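Local coordinates for protein erythromycin dehydratase (Saccharopolyspora erythraea, PDB 3EL6) that probably eliminates water from a beta-hydroxyacyl chain during assembly of the erythromycin polyketide, as the dehydratase domain of a modular synthase, at residues Leu85-Glu99 with Met118-Ile131. Residues are numbered along the deposited sequence; the frame is centred on the assembly and turned at random.
Sequences LALAAGEDVGLPVLE and MSVGAPDESGRRTI
Ala89, Met118 and Ile131 meet where the central helix of a hotdog fold, one half of the double hotdog of this dehydratase, lies on the antiparallel hairpin of strands 114-123 and 129-137. The axis of helix 85-93 passes 9.8 Å from that of strand 118-123, at an angle of 42°. Ala89 points its methyl toward the hairpin, and Ile131 CD1 comes to 3.6 Å from Ala89 CB. Ile131 reaches this far because CG1 stands anti to the backbone N (chi1 177°) and the chain continues extended, which also sets CD1 beside Ala86. Met118, by contrast, is bent at chi3, turning its CE methyl aside to 3.9 Å from Ala89 CB while SD passes Leu85. One turn on, Val93 and Val120 approach tip to tip, both methyls of Val93 facing Val120 CG1.

A Schellman motif, with Gly94 at positive phi, ends the helix and delivers Leu95 to the hairpin's loop end. There Leu95 crosses the aliphatic part of Arg129 at about a right angle, CD1 lying 3.4 Å from Arg129 CG and near Gly127 O. The extended Arg129 chain carries its guanidinium past Leu95, making a nearly straight bond from NH1 to Gly121 O, which lies in the guanidinium plane, and another to the carbonyl of His49; Pro123 CB covers one face. Beyond the helix, Glu99 meets Arg128 with carboxylate and guanidinium planes almost perpendicular (88°). Asp124 OD2 takes the guanidinium edge in plane through weak bonds, and Arg128 NH1 completes the network with a salt bridge of 3.3 Å to Glu99 OE2.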
loop_
_atom_site.group_PDB
_atom_site.type_symbol
_atom_site.label_atom_id
_atom_site.label_comp_id
_atom_site.label_asym_id
_atom_site.label_seq_id
_atom_site.Cartn_x
_atom_site.Cartn_y
_atom_site.Cartn_z
ATOM N N LEU A 85 -0.941 3.829 17.311
ATOM C CA LEU A 85 -1.259 3.420 15.921
ATOM C C LEU A 85 -0.152 2.484 15.397
ATOM O O LEU A 85 -0.430 1.537 14.711
ATOM C CB LEU A 85 -1.354 4.670 15.032
ATOM C CG LEU A 85 -2.755 5.342 15.087
ATOM C CD1 LEU A 85 -2.598 6.674 14.428
ATOM C CD2 LEU A 85 -3.833 4.526 14.413
ATOM N N ALA A 86 1.095 2.769 15.740
ATOM C CA ALA A 86 2.212 1.919 15.278
ATOM C C ALA A 86 2.164 0.535 15.909
ATOM O O ALA A 86 2.471 -0.440 15.254
ATOM C CB ALA A 86 3.579 2.612 15.606
ATOM N N LEU A 87 1.769 0.432 17.172
ATOM C CA LEU A 87 1.565 -0.874 17.799
ATOM C C LEU A 87 0.436 -1.658 17.114
ATOM O O LEU A 87 0.507 -2.890 16.996
ATOM C CB LEU A 87 1.250 -0.667 19.315
ATOM C CG LEU A 87 2.456 -0.192 20.144
ATOM C CD1 LEU A 87 1.937 0.281 21.549
ATOM C CD2 LEU A 87 3.463 -1.385 20.354
ATOM N N ALA A 88 -0.606 -0.943 16.686
ATOM C CA ALA A 88 -1.774 -1.566 16.020
ATOM C C ALA A 88 -1.309 -2.089 14.675
ATOM O O ALA A 88 -1.677 -3.205 14.274
ATOM C CB ALA A 88 -2.883 -0.538 15.793
ATOM N N ALA A 89 -0.516 -1.275 13.977
ATOM C CA ALA A 89 0.096 -1.711 12.701
ATOM C C ALA A 89 0.973 -2.957 12.921
ATOM O O ALA A 89 0.870 -3.945 12.177
ATOM C CB ALA A 89 0.927 -0.569 12.055
ATOM N N GLY A 90 1.809 -2.938 13.947
ATOM C CA GLY A 90 2.684 -4.092 14.193
ATOM C C GLY A 90 1.870 -5.323 14.473
ATOM O O GLY A 90 2.167 -6.404 13.955
ATOM N N GLU A 91 0.839 -5.211 15.308
ATOM C CA GLU A 91 0.029 -6.390 15.570
ATOM C C GLU A 91 -0.614 -6.926 14.284
ATOM O O GLU A 91 -0.686 -8.158 14.039
ATOM C CB GLU A 91 -1.044 -6.087 16.651
ATOM C CG GLU A 91 -1.855 -7.327 17.038
ATOM C CD GLU A 91 -0.989 -8.473 17.709
ATOM O OE1 GLU A 91 -1.274 -9.642 17.407
ATOM O OE2 GLU A 91 -0.073 -8.247 18.550
ATOM N N ASP A 92 -1.107 -6.034 13.448
ATOM C CA ASP A 92 -1.737 -6.449 12.180
ATOM C C ASP A 92 -0.708 -7.203 11.280
ATOM O O ASP A 92 -1.045 -8.235 10.673
ATOM C CB ASP A 92 -2.256 -5.199 11.412
ATOM C CG ASP A 92 -3.017 -5.590 10.111
ATOM O OD1 ASP A 92 -4.247 -5.732 10.175
ATOM O OD2 ASP A 92 -2.363 -5.786 9.051
ATOM N N VAL A 93 0.491 -6.647 11.120
ATOM C CA VAL A 93 1.522 -7.268 10.236
ATOM C C VAL A 93 2.225 -8.482 10.871
ATOM O O VAL A 93 2.943 -9.243 10.203
ATOM C CB VAL A 93 2.575 -6.270 9.663
ATOM C CG1 VAL A 93 1.867 -5.131 8.984
ATOM C CG2 VAL A 93 3.568 -5.713 10.740
ATOM N N GLY A 94 2.031 -8.664 12.161
ATOM C CA GLY A 94 2.667 -9.796 12.880
ATOM C C GLY A 94 4.036 -9.501 13.519
ATOM O O GLY A 94 4.798 -10.434 13.802
ATOM N N LEU A 95 4.357 -8.227 13.706
ATOM C CA LEU A 95 5.573 -7.788 14.407
ATOM C C LEU A 95 5.150 -6.772 15.483
ATOM O O LEU A 95 5.078 -5.573 15.225
ATOM C CB LEU A 95 6.551 -7.147 13.419
ATOM C CG LEU A 95 7.248 -8.119 12.449
ATOM C CD1 LEU A 95 8.078 -7.205 11.492
ATOM C CD2 LEU A 95 8.162 -9.070 13.200
ATOM N N PRO A 96 4.843 -7.259 16.685
ATOM C CA PRO A 96 4.013 -6.482 17.599
ATOM C C PRO A 96 4.798 -5.538 18.512
ATOM O O PRO A 96 4.184 -4.713 19.249
ATOM C CB PRO A 96 3.266 -7.568 18.386
ATOM C CG PRO A 96 4.312 -8.654 18.525
ATOM C CD PRO A 96 4.940 -8.675 17.095
ATOM N N VAL A 97 6.126 -5.599 18.429
ATOM C CA VAL A 97 6.995 -4.732 19.240
ATOM C C VAL A 97 7.430 -3.531 18.456
ATOM O O VAL A 97 7.885 -3.621 17.303
ATOM C CB VAL A 97 8.265 -5.505 19.759
ATOM C CG1 VAL A 97 9.256 -4.571 20.420
ATOM C CG2 VAL A 97 7.763 -6.560 20.778
ATOM N N LEU A 98 7.316 -2.389 19.106
ATOM C CA LEU A 98 7.818 -1.151 18.524
ATOM C C LEU A 98 9.255 -1.026 18.999
ATOM O O LEU A 98 9.524 -0.570 20.113
ATOM C CB LEU A 98 6.906 -0.022 18.994
ATOM C CG LEU A 98 6.348 1.061 18.112
ATOM C CD1 LEU A 98 5.859 2.323 18.896
ATOM C CD2 LEU A 98 7.048 1.373 16.732
ATOM N N GLU A 99 10.208 -1.521 18.192
ATOM C CA GLU A 99 11.587 -1.454 18.582
ATOM C C GLU A 99 12.064 -0.020 18.745
ATOM O O GLU A 99 12.792 0.301 19.671
ATOM C CB GLU A 99 12.462 -2.171 17.555
ATOM C CG GLU A 99 13.902 -2.036 17.900
ATOM C CD GLU A 99 14.717 -3.021 17.125
ATOM O OE1 GLU A 99 14.678 -4.216 17.491
ATOM O OE2 GLU A 99 15.390 -2.568 16.164
ATOM N N MET A 118 -0.018 5.117 7.535
ATOM C CA MET A 118 1.135 4.397 8.034
ATOM C C MET A 118 1.549 3.390 6.968
ATOM O O MET A 118 0.691 2.779 6.365
ATOM C CB MET A 118 0.808 3.623 9.328
ATOM C CG MET A 118 0.629 4.491 10.529
ATOM S SD MET A 118 0.434 3.340 11.875
ATOM C CE MET A 118 -1.196 2.632 11.545
ATOM N N SER A 119 2.842 3.305 6.681
ATOM C CA SER A 119 3.366 2.340 5.705
ATOM C C SER A 119 4.344 1.446 6.412
ATOM O O SER A 119 5.262 1.951 7.051
ATOM C CB SER A 119 4.160 3.042 4.572
ATOM O OG SER A 119 3.426 4.160 4.088
ATOM N N VAL A 120 4.157 0.135 6.261
ATOM C CA VAL A 120 5.102 -0.856 6.798
ATOM C C VAL A 120 5.809 -1.549 5.616
ATOM O O VAL A 120 5.148 -2.056 4.711
ATOM C CB VAL A 120 4.367 -1.871 7.640
ATOM C CG1 VAL A 120 5.348 -2.997 8.145
ATOM C CG2 VAL A 120 3.728 -1.129 8.875
ATOM N N GLY A 121 7.120 -1.551 5.611
ATOM C CA GLY A 121 7.844 -2.035 4.415
ATOM C C GLY A 121 8.284 -3.452 4.535
ATOM O O GLY A 121 7.806 -4.195 5.397
ATOM N N ALA A 122 9.263 -3.819 3.701
ATOM C CA ALA A 122 9.755 -5.200 3.587
ATOM C C ALA A 122 10.632 -5.527 4.789
ATOM O O ALA A 122 11.236 -4.634 5.371
ATOM C CB ALA A 122 10.615 -5.305 2.284
ATOM N N PRO A 123 10.726 -6.798 5.152
ATOM C CA PRO A 123 11.562 -7.204 6.284
ATOM C C PRO A 123 13.037 -7.107 5.967
ATOM O O PRO A 123 13.447 -7.334 4.813
ATOM C CB PRO A 123 11.093 -8.630 6.572
ATOM C CG PRO A 123 10.623 -9.139 5.210
ATOM C CD PRO A 123 9.973 -7.913 4.550
ATOM N N ASP A 124 13.850 -6.706 6.932
ATOM C CA ASP A 124 15.284 -6.785 6.754
ATOM C C ASP A 124 15.693 -8.250 7.049
ATOM O O ASP A 124 14.825 -9.120 7.300
ATOM C CB ASP A 124 16.035 -5.754 7.602
ATOM C CG ASP A 124 15.930 -6.001 9.114
ATOM O OD1 ASP A 124 15.488 -7.075 9.561
ATOM O OD2 ASP A 124 16.343 -5.099 9.893
ATOM N N GLU A 125 16.989 -8.544 6.972
ATOM C CA GLU A 125 17.440 -9.951 7.140
ATOM C C GLU A 125 17.040 -10.506 8.523
ATOM O O GLU A 125 16.696 -11.690 8.642
ATOM C CB GLU A 125 18.949 -10.033 6.900
ATOM C CG GLU A 125 19.565 -11.326 7.369
ATOM C CD GLU A 125 19.916 -11.271 8.872
ATOM O OE1 GLU A 125 20.260 -10.156 9.359
ATOM O OE2 GLU A 125 19.815 -12.322 9.550
ATOM N N SER A 126 17.016 -9.635 9.537
ATOM C CA SER A 126 16.587 -10.017 10.881
ATOM C C SER A 126 15.032 -10.184 11.056
ATOM O O SER A 126 14.560 -10.646 12.117
ATOM C CB SER A 126 17.146 -8.987 11.887
ATOM O OG SER A 126 16.362 -7.793 11.764
ATOM N N GLY A 127 14.251 -9.846 10.021
ATOM C CA GLY A 127 12.829 -10.003 10.059
ATOM C C GLY A 127 12.107 -8.725 10.573
ATOM O O GLY A 127 10.892 -8.723 10.604
ATOM N N ARG A 128 12.860 -7.672 10.919
ATOM C CA ARG A 128 12.281 -6.391 11.355
ATOM C C ARG A 128 11.780 -5.595 10.148
ATOM O O ARG A 128 12.245 -5.821 9.000
ATOM C CB ARG A 128 13.324 -5.561 12.132
ATOM C CG ARG A 128 13.685 -6.282 13.457
ATOM C CD ARG A 128 14.714 -5.504 14.191
ATOM N NE ARG A 128 15.865 -5.419 13.329
ATOM C CZ ARG A 128 17.094 -5.179 13.754
ATOM N NH1 ARG A 128 17.306 -4.994 15.064
ATOM N NH2 ARG A 128 18.102 -5.133 12.868
ATOM N N ARG A 129 10.830 -4.683 10.391
ATOM C CA ARG A 129 10.357 -3.837 9.314
ATOM C C ARG A 129 10.351 -2.367 9.722
ATOM O O ARG A 129 10.146 -2.039 10.908
ATOM C CB ARG A 129 8.926 -4.215 8.902
ATOM C CG ARG A 129 8.705 -5.664 8.507
ATOM C CD ARG A 129 7.216 -5.936 8.178
ATOM N NE ARG A 129 6.986 -7.337 7.893
ATOM C CZ ARG A 129 7.004 -7.848 6.657
ATOM N NH1 ARG A 129 7.200 -7.070 5.575
ATOM N NH2 ARG A 129 6.822 -9.140 6.476
ATOM N N THR A 130 10.547 -1.478 8.743
ATOM C CA THR A 130 10.391 -0.055 8.975
ATOM C C THR A 130 8.937 0.343 8.937
ATOM O O THR A 130 8.146 -0.136 8.099
ATOM C CB THR A 130 11.225 0.762 7.947
ATOM O OG1 THR A 130 12.615 0.467 8.145
ATOM C CG2 THR A 130 10.953 2.262 8.141
ATOM N N ILE A 131 8.553 1.258 9.819
ATOM C CA ILE A 131 7.226 1.819 9.718
ATOM C C ILE A 131 7.374 3.364 9.617
ATOM O O ILE A 131 8.166 3.988 10.323
ATOM C CB ILE A 131 6.340 1.438 10.977
ATOM C CG1 ILE A 131 4.959 2.102 10.905
ATOM C CG2 ILE A 131 7.114 1.797 12.252
ATOM C CD1 ILE A 131 3.906 1.430 11.807
#